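Local atomic coordinates of carbohydrate deacetylase Agd3 (Neosartorya fumigata, PDB entry 6NWZ), a protein that is a zinc-binding carbohydrate deacetylase that probably removes N-acetyl groups from the exopolysaccharide galactosaminogalactan and is required for Aspergillus fumigatus biofilm formation. Residues L24-V29 with G72-I77; N45-P50 with W233-T238; A378-F383 with V417-A422. All blocks are in the same frame, centred on the assembly; numbering follows the deposited sequence.

Contact 1 (L24-V29 with G72-I77); sequences LSNILV and GNYGGI
Leu-28 and Ile-77 form a parallel beta bridge, joining strand 22-31 to strand 76-80 in the CBM87 carbohydrate-binding module. Three backbone hydrogen bonds hold the segments together. Leu-24 N gives to Gly-72 O, Gly-75 N to Asn-26 O at 2.9 Å, and Leu-28 N to Gly-76 O at 2.9 Å. A weaker C-H donor completes the bridge, Ile-77 CA lying 3.3 Å from Leu-28 O.

Apolar packing differs on the two faces. On the face of Ile-27, the CD1 methyl comes to 3.6 Å from Gly-76 N; glycine, with no side chain, leaves this side of the strand to the methyl. On the face of Leu-28, that residue's CB makes an off-centre CH-pi contact with the Tyr-74 ring, 4.1 Å from the centroid and 30° off the ring normal. Tyr-74 has CG beside its backbone N (chi1 -60°), which turns the ring alongside strand 22-31, and Pro-64 and Leu-66 also touch it.

One polar side chain, that of Asn-26, lies beside the same ring. Asn-26 and Tyr-74 run in the same direction, amide and ring planes 58° apart. The amide oxygen's hydrogen bond goes to Thr-52 OG1 on the adjoining strand 51-55, which gives the asparagine a polar partner at the border of this apolar patch. Toward the tyrosine, Asn-26 OD1 makes a packing contact, 3.6 Å from Tyr-74 CE1.

Contact 2 (N45-P50 with W233-T238); sequences NAYGIP and WITWLT
Ile-234 of helix 224-237 packs against Tyr-47 and Ile-49, which flank Gly-48 in the Schellman motif that ends helix 34-47. In that motif Ile-49 N turns back to Leu-44 O, and Gly-48 is the C-prime residue. Its positive phi (89°) suits glycine, and the turn takes the chain out of the helix and brings Ile-49 to the same side as Tyr-47, both facing helix 224-237.

Ile-234 is the centre of the contact, and its two branches do different work. CG2 sits over the middle of the Tyr-47 ring, 4.2 Å from the centroid and 6° off the normal, a CH-pi contact made squarely on the face. The same methyl meets Ile-49 CD1 at 3.8 Å. The longer branch reaches the ring through CD1, 4.0 Å from Tyr-47 CE1. A beta-branched isoleucine thus fills the angle between an aromatic face and a second isoleucine.

One residue on, Thr-235 makes the polar link. A water donates to its OG1 at 2.9 Å and also bonds Tyr-47 OH, lying in the plane of the ring at its edge. His-231, one turn earlier, binds both hydroxyls directly, ND1 to the tyrosine and O to the threonine, so these oxygens of buried residues are well supplied with partners. Trp-236 and Leu-237 turn to strand 115-119, Trp-236 making a cation-pi contact with Arg-115.

Thr-238 follows, its OG1 between the backbone N and carbonyl carbon (chi1 65°). That hydroxyl donates to Ile-234 O at 3.0 Å, while Thr-238 N reaches the same oxygen from the opposite face of the carbonyl plane. This rotation leaves Thr-238 CG2 pointing tip to tip at Ile-49 CD1, 4.2 Å away.

Contact 3 (A378-F383 with V417-A422); sequences ANRDAF and VGLDQA
A surface contact in the deacetylase domain joins the end of helix 377-380, through Arg-380 and Asp-381, to the loop that follows helix 400-417, where Gly-418, Leu-419 and Ala-422 receive them. Gly-418 leaves the helix with positive phi (97°), a conformation that suits glycine, and a short 3-10 segment, 419-421, leads on to strand 424-426.

Arg-380 spans the gap with its whole length. CG is anti to the backbone N (chi1 171°), which lays the aliphatic part across the loop: CG touches Ala-422 CB at 3.5 Å and Leu-419 CD2 at 3.8 Å. The arginine and leucine side chains run antiparallel past one another, and the small alanine lets the arginine chain lie close. A bend at the third torsion then brings NH1 within 3.2 Å of Gly-418 O. The donor stands above the carbonyl plane, and Gln-421 N reaches the same oxygen from the opposite face, so a single carbonyl ties both the 3-10 turn and the arginine.

Asp-381 holds the guanidinium on its other flank. OD1 forms a salt bridge with Arg-380 NE at 3.1 Å, the hydrogen bond in it being weak; OD2 takes NH2 at 3.3 Å, on its syn side and nearly in the guanidinium plane. Although the NE bond is weak, the two together probably limit rotation of the charged group. OD1 also lies 3.4 Å from Ala-422 CA and accepts the N-H of Lys-423, so a short acidic side chain can serve arginine and loop together.

Around the contact, Leu-419 rests on Trp-413 and Leu-414 of helix 400-417, Leu-419 and Ala-422 both touch His-385 of strand 384-387, and Phe-383 packs on helix 275-289.

From the N terminus, strand 22-31 opens contact 1, and helix 34-47 and strand 51-55 follow before 72-77 returns to close it. Contact 2 begins within that loop, at 45-50, and closes far later at 233-238, so the two cross. They also touch: Ile-27 N probably bonds Pro-50 O, and Leu-237 CD1 packs on Gly-76 CA. Together they tie strands 22-31 and 76-80 to helices 34-47 and 224-237 in the CBM87 region. Contact 3 comes afterwards in series, closing a shorter loop around strand 384-387 and helix 400-417 in the deacetylase domain, its centre about 39 Å from that of contact 2.

Contact 1 (L24-V29 with G72-I77)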
loop_
_atom_site.group_PDB
_atom_site.type_symbol
_atom_site.label_atom_id
_atom_site.label_comp_id
_atom_site.label_asym_id
_atom_site.label_seq_id
_atom_site.Cartn_x
_atom_site.Cartn_y
_atom_site.Cartn_z
ATOM N N LEU A 24 -23.529 0.154 -17.444
ATOM C CA LEU A 24 -22.105 -0.146 -17.394
ATOM C C LEU A 24 -21.495 0.403 -16.108
ATOM O O LEU A 24 -21.849 1.496 -15.657
ATOM C CB LEU A 24 -21.392 0.445 -18.608
ATOM C CG LEU A 24 -21.924 -0.020 -19.963
ATOM C CD1 LEU A 24 -21.042 0.518 -21.068
ATOM C CD2 LEU A 24 -22.001 -1.537 -20.022
ATOM N N SER A 25 -20.570 -0.362 -15.517
ATOM C CA SER A 25 -19.983 -0.033 -14.221
ATOM C C SER A 25 -18.828 0.954 -14.313
ATOM O O SER A 25 -17.984 0.987 -13.408
ATOM C CB SER A 25 -19.509 -1.306 -13.515
ATOM O OG SER A 25 -20.600 -2.143 -13.180
ATOM N N ASN A 26 -18.761 1.748 -15.374
ATOM C CA ASN A 26 -17.695 2.727 -15.519
ATOM C C ASN A 26 -18.030 3.982 -14.720
ATOM O O ASN A 26 -19.151 4.491 -14.794
ATOM C CB ASN A 26 -17.496 3.066 -16.993
ATOM C CG ASN A 26 -16.143 3.669 -17.269
ATOM O OD1 ASN A 26 -16.007 4.884 -17.400
ATOM N ND2 ASN A 26 -15.126 2.820 -17.353
ATOM N N ILE A 27 -17.060 4.478 -13.957
ATOM C CA ILE A 27 -17.259 5.655 -13.115
ATOM C C ILE A 27 -16.803 6.894 -13.872
ATOM O O ILE A 27 -15.658 6.969 -14.332
ATOM C CB ILE A 27 -16.507 5.512 -11.782
ATOM C CG1 ILE A 27 -17.046 4.317 -10.999
ATOM C CG2 ILE A 27 -16.649 6.774 -10.956
ATOM C CD1 ILE A 27 -18.511 4.441 -10.642
ATOM N N LEU A 28 -17.699 7.871 -14.005
ATOM C CA LEU A 28 -17.394 9.127 -14.681
ATOM C C LEU A 28 -16.876 10.139 -13.663
ATOM O O LEU A 28 -17.591 10.507 -12.724
ATOM C CB LEU A 28 -18.629 9.670 -15.398
ATOM C CG LEU A 28 -18.453 11.002 -16.127
ATOM C CD1 LEU A 28 -17.344 10.894 -17.165
ATOM C CD2 LEU A 28 -19.765 11.441 -16.764
ATOM N N VAL A 29 -15.636 10.587 -13.851
ATOM C CA VAL A 29 -14.990 11.541 -12.958
ATOM C C VAL A 29 -14.898 12.875 -13.680
ATOM O O VAL A 29 -14.266 12.972 -14.739
ATOM C CB VAL A 29 -13.602 11.058 -12.512
ATOM C CG1 VAL A 29 -12.896 12.146 -11.732
ATOM C CG2 VAL A 29 -13.727 9.795 -11.676
ATOM N N GLY A 72 -27.165 2.248 -19.878
ATOM C CA GLY A 72 -26.477 3.382 -19.283
ATOM C C GLY A 72 -24.974 3.172 -19.322
ATOM O O GLY A 72 -24.477 2.091 -18.984
ATOM N N ASN A 73 -24.245 4.211 -19.730
ATOM C CA ASN A 73 -22.809 4.088 -19.945
ATOM C C ASN A 73 -21.982 4.269 -18.681
ATOM O O ASN A 73 -20.776 3.999 -18.712
ATOM C CB ASN A 73 -22.346 5.100 -20.995
ATOM C CG ASN A 73 -22.597 4.622 -22.407
ATOM O OD1 ASN A 73 -23.326 3.655 -22.625
ATOM N ND2 ASN A 73 -21.991 5.296 -23.378
ATOM N N TYR A 74 -22.583 4.710 -17.578
ATOM C CA TYR A 74 -21.819 5.009 -16.375
ATOM C C TYR A 74 -22.588 4.576 -15.138
ATOM O O TYR A 74 -23.788 4.841 -15.020
ATOM C CB TYR A 74 -21.481 6.501 -16.297
ATOM C CG TYR A 74 -20.666 6.976 -17.477
ATOM C CD1 TYR A 74 -19.288 6.796 -17.513
ATOM C CD2 TYR A 74 -21.276 7.589 -18.562
ATOM C CE1 TYR A 74 -18.540 7.222 -18.594
ATOM C CE2 TYR A 74 -20.538 8.020 -19.646
ATOM C CZ TYR A 74 -19.171 7.835 -19.658
ATOM O OH TYR A 74 -18.437 8.266 -20.740
ATOM N N GLY A 75 -21.891 3.908 -14.225
ATOM C CA GLY A 75 -22.457 3.436 -12.983
ATOM C C GLY A 75 -22.367 4.416 -11.846
ATOM O O GLY A 75 -22.927 4.177 -10.770
ATOM N N GLY A 76 -21.677 5.527 -12.056
ATOM C CA GLY A 76 -21.539 6.532 -11.025
ATOM C C GLY A 76 -20.899 7.770 -11.599
ATOM O O GLY A 76 -20.262 7.730 -12.658
ATOM N N ILE A 77 -21.089 8.879 -10.892
ATOM C CA ILE A 77 -20.546 10.166 -11.297
ATOM C C ILE A 77 -19.896 10.814 -10.084
ATOM O O ILE A 77 -20.484 10.837 -8.996
ATOM C CB ILE A 77 -21.628 11.091 -11.886
ATOM C CG1 ILE A 77 -22.445 10.348 -12.950
ATOM C CG2 ILE A 77 -20.984 12.334 -12.472
ATOM C CD1 ILE A 77 -23.754 11.021 -13.319
#

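Contact 2 (N45-P50 with W233-T238)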
loop_
_atom_site.group_PDB
_atom_site.type_symbol
_atom_site.label_atom_id
_atom_site.label_comp_id
_atom_site.label_asym_id
_atom_site.label_seq_id
_atom_site.Cartn_x
_atom_site.Cartn_y
_atom_site.Cartn_z
ATOM N N ASN A 45 -8.492 3.844 -8.875
ATOM C CA ASN A 45 -7.358 3.084 -9.397
ATOM C C ASN A 45 -6.859 2.073 -8.376
ATOM O O ASN A 45 -6.473 0.954 -8.736
ATOM C CB ASN A 45 -6.229 4.037 -9.800
ATOM C CG ASN A 45 -5.051 3.319 -10.448
ATOM O OD1 ASN A 45 -5.224 2.342 -11.175
ATOM N ND2 ASN A 45 -3.843 3.808 -10.186
ATOM N N ALA A 46 -6.858 2.450 -7.095
ATOM C CA ALA A 46 -6.402 1.536 -6.054
ATOM C C ALA A 46 -7.307 0.316 -5.965
ATOM O O ALA A 46 -6.826 -0.817 -5.833
ATOM C CB ALA A 46 -6.336 2.261 -4.711
ATOM N N TYR A 47 -8.625 0.528 -6.039
ATOM C CA TYR A 47 -9.558 -0.592 -6.053
ATOM C C TYR A 47 -9.480 -1.376 -7.353
ATOM O O TYR A 47 -9.800 -2.569 -7.373
ATOM C CB TYR A 47 -10.988 -0.096 -5.849
ATOM C CG TYR A 47 -11.377 0.174 -4.416
ATOM C CD1 TYR A 47 -10.905 1.294 -3.748
ATOM C CD2 TYR A 47 -12.241 -0.678 -3.741
ATOM C CE1 TYR A 47 -11.271 1.551 -2.440
ATOM C CE2 TYR A 47 -12.615 -0.430 -2.434
ATOM C CZ TYR A 47 -12.125 0.688 -1.789
ATOM O OH TYR A 47 -12.489 0.945 -0.490
ATOM N N GLY A 48 -9.059 -0.732 -8.438
ATOM C CA GLY A 48 -9.130 -1.335 -9.754
ATOM C C GLY A 48 -10.429 -1.082 -10.481
ATOM O O GLY A 48 -10.734 -1.796 -11.444
ATOM N N ILE A 49 -11.202 -0.090 -10.049
ATOM C CA ILE A 49 -12.519 0.215 -10.602
ATOM C C ILE A 49 -12.359 1.001 -11.896
ATOM O O ILE A 49 -11.731 2.070 -11.894
ATOM C CB ILE A 49 -13.372 0.991 -9.587
ATOM C CG1 ILE A 49 -13.767 0.071 -8.428
ATOM C CG2 ILE A 49 -14.590 1.602 -10.267
ATOM C CD1 ILE A 49 -14.383 0.784 -7.256
ATOM N N PRO A 50 -12.892 0.513 -13.015
ATOM C CA PRO A 50 -12.780 1.261 -14.274
ATOM C C PRO A 50 -13.477 2.611 -14.184
ATOM O O PRO A 50 -14.576 2.731 -13.637
ATOM C CB PRO A 50 -13.460 0.341 -15.293
ATOM C CG PRO A 50 -13.376 -1.019 -14.694
ATOM C CD PRO A 50 -13.475 -0.824 -13.210
ATOM N N TRP A 233 -17.310 7.113 -0.033
ATOM C CA TRP A 233 -18.038 7.469 -1.246
ATOM C C TRP A 233 -17.831 6.454 -2.363
ATOM O O TRP A 233 -18.718 6.289 -3.205
ATOM C CB TRP A 233 -17.674 8.889 -1.713
ATOM C CG TRP A 233 -16.277 9.120 -2.240
ATOM C CD1 TRP A 233 -15.242 9.709 -1.573
ATOM C CD2 TRP A 233 -15.783 8.818 -3.557
ATOM N NE1 TRP A 233 -14.131 9.772 -2.381
ATOM C CE2 TRP A 233 -14.435 9.232 -3.603
ATOM C CE3 TRP A 233 -16.343 8.226 -4.694
ATOM C CZ2 TRP A 233 -13.641 9.075 -4.739
ATOM C CZ3 TRP A 233 -15.551 8.067 -5.823
ATOM C CH2 TRP A 233 -14.216 8.491 -5.836
ATOM N N ILE A 234 -16.697 5.751 -2.379
ATOM C CA ILE A 234 -16.500 4.699 -3.375
ATOM C C ILE A 234 -17.452 3.537 -3.118
ATOM O O ILE A 234 -18.118 3.045 -4.036
ATOM C CB ILE A 234 -15.035 4.232 -3.391
ATOM C CG1 ILE A 234 -14.124 5.353 -3.896
ATOM C CG2 ILE A 234 -14.888 2.982 -4.251
ATOM C CD1 ILE A 234 -12.661 4.993 -3.888
ATOM N N THR A 235 -17.527 3.078 -1.864
ATOM C CA THR A 235 -18.422 1.972 -1.533
ATOM C C THR A 235 -19.878 2.355 -1.758
ATOM O O THR A 235 -20.680 1.537 -2.225
ATOM C CB THR A 235 -18.216 1.532 -0.083
ATOM O OG1 THR A 235 -16.825 1.295 0.165
ATOM C CG2 THR A 235 -18.994 0.258 0.195
ATOM N N TRP A 236 -20.241 3.594 -1.421
ATOM C CA TRP A 236 -21.616 4.040 -1.620
ATOM C C TRP A 236 -21.930 4.219 -3.099
ATOM O O TRP A 236 -23.014 3.842 -3.559
ATOM C CB TRP A 236 -21.858 5.342 -0.856
ATOM C CG TRP A 236 -23.246 5.883 -1.009
ATOM C CD1 TRP A 236 -24.349 5.519 -0.292
ATOM C CD2 TRP A 236 -23.684 6.891 -1.931
ATOM N NE1 TRP A 236 -25.445 6.233 -0.712
ATOM C CE2 TRP A 236 -25.063 7.082 -1.719
ATOM C CE3 TRP A 236 -23.043 7.647 -2.917
ATOM C CZ2 TRP A 236 -25.815 7.995 -2.455
ATOM C CZ3 TRP A 236 -23.792 8.557 -3.647
ATOM C CH2 TRP A 236 -25.163 8.721 -3.411
ATOM N N LEU A 237 -20.992 4.792 -3.863
ATOM C CA LEU A 237 -21.244 5.032 -5.280
ATOM C C LEU A 237 -21.445 3.734 -6.045
ATOM O O LEU A 237 -22.228 3.693 -6.997
ATOM C CB LEU A 237 -20.091 5.823 -5.897
ATOM C CG LEU A 237 -20.258 6.280 -7.340
ATOM C CD1 LEU A 237 -21.433 7.233 -7.438
ATOM C CD2 LEU A 237 -18.981 6.945 -7.815
ATOM N N THR A 238 -20.749 2.671 -5.654
ATOM C CA THR A 238 -20.833 1.393 -6.344
ATOM C C THR A 238 -21.810 0.428 -5.688
ATOM O O THR A 238 -21.966 -0.695 -6.175
ATOM C CB THR A 238 -19.450 0.736 -6.420
ATOM O OG1 THR A 238 -19.004 0.411 -5.099
ATOM C CG2 THR A 238 -18.441 1.666 -7.074
HETATM O O HOH W 1 -14.810 -0.688 0.674
#

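Contact 3 (A378-F383 with V417-A422)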
loop_
_atom_site.group_PDB
_atom_site.type_symbol
_atom_site.label_atom_id
_atom_site.label_comp_id
_atom_site.label_asym_id
_atom_site.label_seq_id
_atom_site.Cartn_x
_atom_site.Cartn_y
_atom_site.Cartn_z
ATOM N N ALA A 378 10.660 -24.692 14.438
ATOM C CA ALA A 378 9.617 -23.882 15.057
ATOM C C ALA A 378 9.894 -22.392 14.903
ATOM O O ALA A 378 8.956 -21.599 14.773
ATOM C CB ALA A 378 9.473 -24.246 16.534
ATOM N N ASN A 379 11.172 -21.996 14.903
ATOM C CA ASN A 379 11.533 -20.597 14.692
ATOM C C ASN A 379 11.543 -20.241 13.210
ATOM O O ASN A 379 11.004 -19.204 12.807
ATOM C CB ASN A 379 12.900 -20.309 15.311
ATOM C CG ASN A 379 12.940 -20.600 16.790
ATOM O OD1 ASN A 379 11.954 -20.403 17.498
ATOM N ND2 ASN A 379 14.084 -21.074 17.269
ATOM N N ARG A 380 12.167 -21.087 12.389
ATOM C CA ARG A 380 12.241 -20.821 10.956
ATOM C C ARG A 380 10.854 -20.649 10.352
ATOM O O ARG A 380 10.612 -19.718 9.575
ATOM C CB ARG A 380 12.980 -21.958 10.260
ATOM C CG ARG A 380 12.934 -21.893 8.752
ATOM C CD ARG A 380 13.291 -23.238 8.159
ATOM N NE ARG A 380 12.343 -24.265 8.577
ATOM C CZ ARG A 380 12.509 -25.566 8.365
ATOM N NH1 ARG A 380 13.594 -26.010 7.742
ATOM N NH2 ARG A 380 11.589 -26.426 8.781
ATOM N N ASP A 381 9.930 -21.542 10.697
ATOM C CA ASP A 381 8.628 -21.562 10.045
ATOM C C ASP A 381 7.680 -20.491 10.567
ATOM O O ASP A 381 6.564 -20.368 10.052
ATOM C CB ASP A 381 7.996 -22.947 10.191
ATOM C CG ASP A 381 8.759 -24.019 9.426
ATOM O OD1 ASP A 381 9.337 -23.702 8.362
ATOM O OD2 ASP A 381 8.775 -25.181 9.887
ATOM N N ALA A 382 8.089 -19.706 11.557
ATOM C CA ALA A 382 7.269 -18.596 12.015
ATOM C C ALA A 382 7.574 -17.292 11.286
ATOM O O ALA A 382 6.833 -16.317 11.455
ATOM C CB ALA A 382 7.448 -18.401 13.523
ATOM N N PHE A 383 8.628 -17.256 10.473
ATOM C CA PHE A 383 9.049 -16.047 9.783
ATOM C C PHE A 383 9.130 -16.299 8.281
ATOM O O PHE A 383 9.167 -17.443 7.820
ATOM C CB PHE A 383 10.416 -15.562 10.298
ATOM C CG PHE A 383 10.409 -15.122 11.739
ATOM C CD1 PHE A 383 10.350 -16.052 12.766
ATOM C CD2 PHE A 383 10.475 -13.778 12.066
ATOM C CE1 PHE A 383 10.348 -15.651 14.086
ATOM C CE2 PHE A 383 10.475 -13.369 13.385
ATOM C CZ PHE A 383 10.412 -14.304 14.396
ATOM N N VAL A 417 21.806 -24.817 5.113
ATOM C CA VAL A 417 21.345 -24.499 6.455
ATOM C C VAL A 417 19.868 -24.839 6.647
ATOM O O VAL A 417 19.414 -24.980 7.790
ATOM C CB VAL A 417 21.702 -23.026 6.720
ATOM C CG1 VAL A 417 20.535 -22.242 7.279
ATOM C CG2 VAL A 417 22.919 -22.954 7.627
ATOM N N GLY A 418 19.121 -25.025 5.557
ATOM C CA GLY A 418 17.748 -25.479 5.617
ATOM C C GLY A 418 16.696 -24.393 5.545
ATOM O O GLY A 418 15.498 -24.713 5.564
ATOM N N LEU A 419 17.099 -23.125 5.459
ATOM C CA LEU A 419 16.123 -22.043 5.461
ATOM C C LEU A 419 15.224 -22.083 4.231
ATOM O O LEU A 419 14.064 -21.663 4.302
ATOM C CB LEU A 419 16.836 -20.696 5.565
ATOM C CG LEU A 419 17.448 -20.413 6.937
ATOM C CD1 LEU A 419 18.259 -19.122 6.934
ATOM C CD2 LEU A 419 16.354 -20.368 7.996
ATOM N N ASP A 420 15.721 -22.595 3.105
ATOM C CA ASP A 420 14.884 -22.623 1.910
ATOM C C ASP A 420 13.737 -23.613 2.016
ATOM O O ASP A 420 12.925 -23.689 1.090
ATOM C CB ASP A 420 15.725 -22.931 0.666
ATOM C CG ASP A 420 16.371 -24.304 0.707
ATOM O OD1 ASP A 420 16.235 -25.022 1.722
ATOM O OD2 ASP A 420 17.025 -24.664 -0.296
ATOM N N GLN A 421 13.658 -24.367 3.106
ATOM C CA GLN A 421 12.561 -25.290 3.351
ATOM C C GLN A 421 11.448 -24.664 4.176
ATOM O O GLN A 421 10.480 -25.357 4.510
ATOM C CB GLN A 421 13.081 -26.546 4.057
ATOM C CG GLN A 421 14.029 -27.390 3.216
ATOM C CD GLN A 421 13.371 -27.925 1.957
ATOM O OE1 GLN A 421 13.635 -27.446 0.853
ATOM N NE2 GLN A 421 12.507 -28.923 2.117
ATOM N N ALA A 422 11.560 -23.382 4.511
ATOM C CA ALA A 422 10.595 -22.755 5.398
ATOM C C ALA A 422 9.226 -22.674 4.735
ATOM O O ALA A 422 9.091 -22.707 3.508
ATOM C CB ALA A 422 11.060 -21.355 5.800
#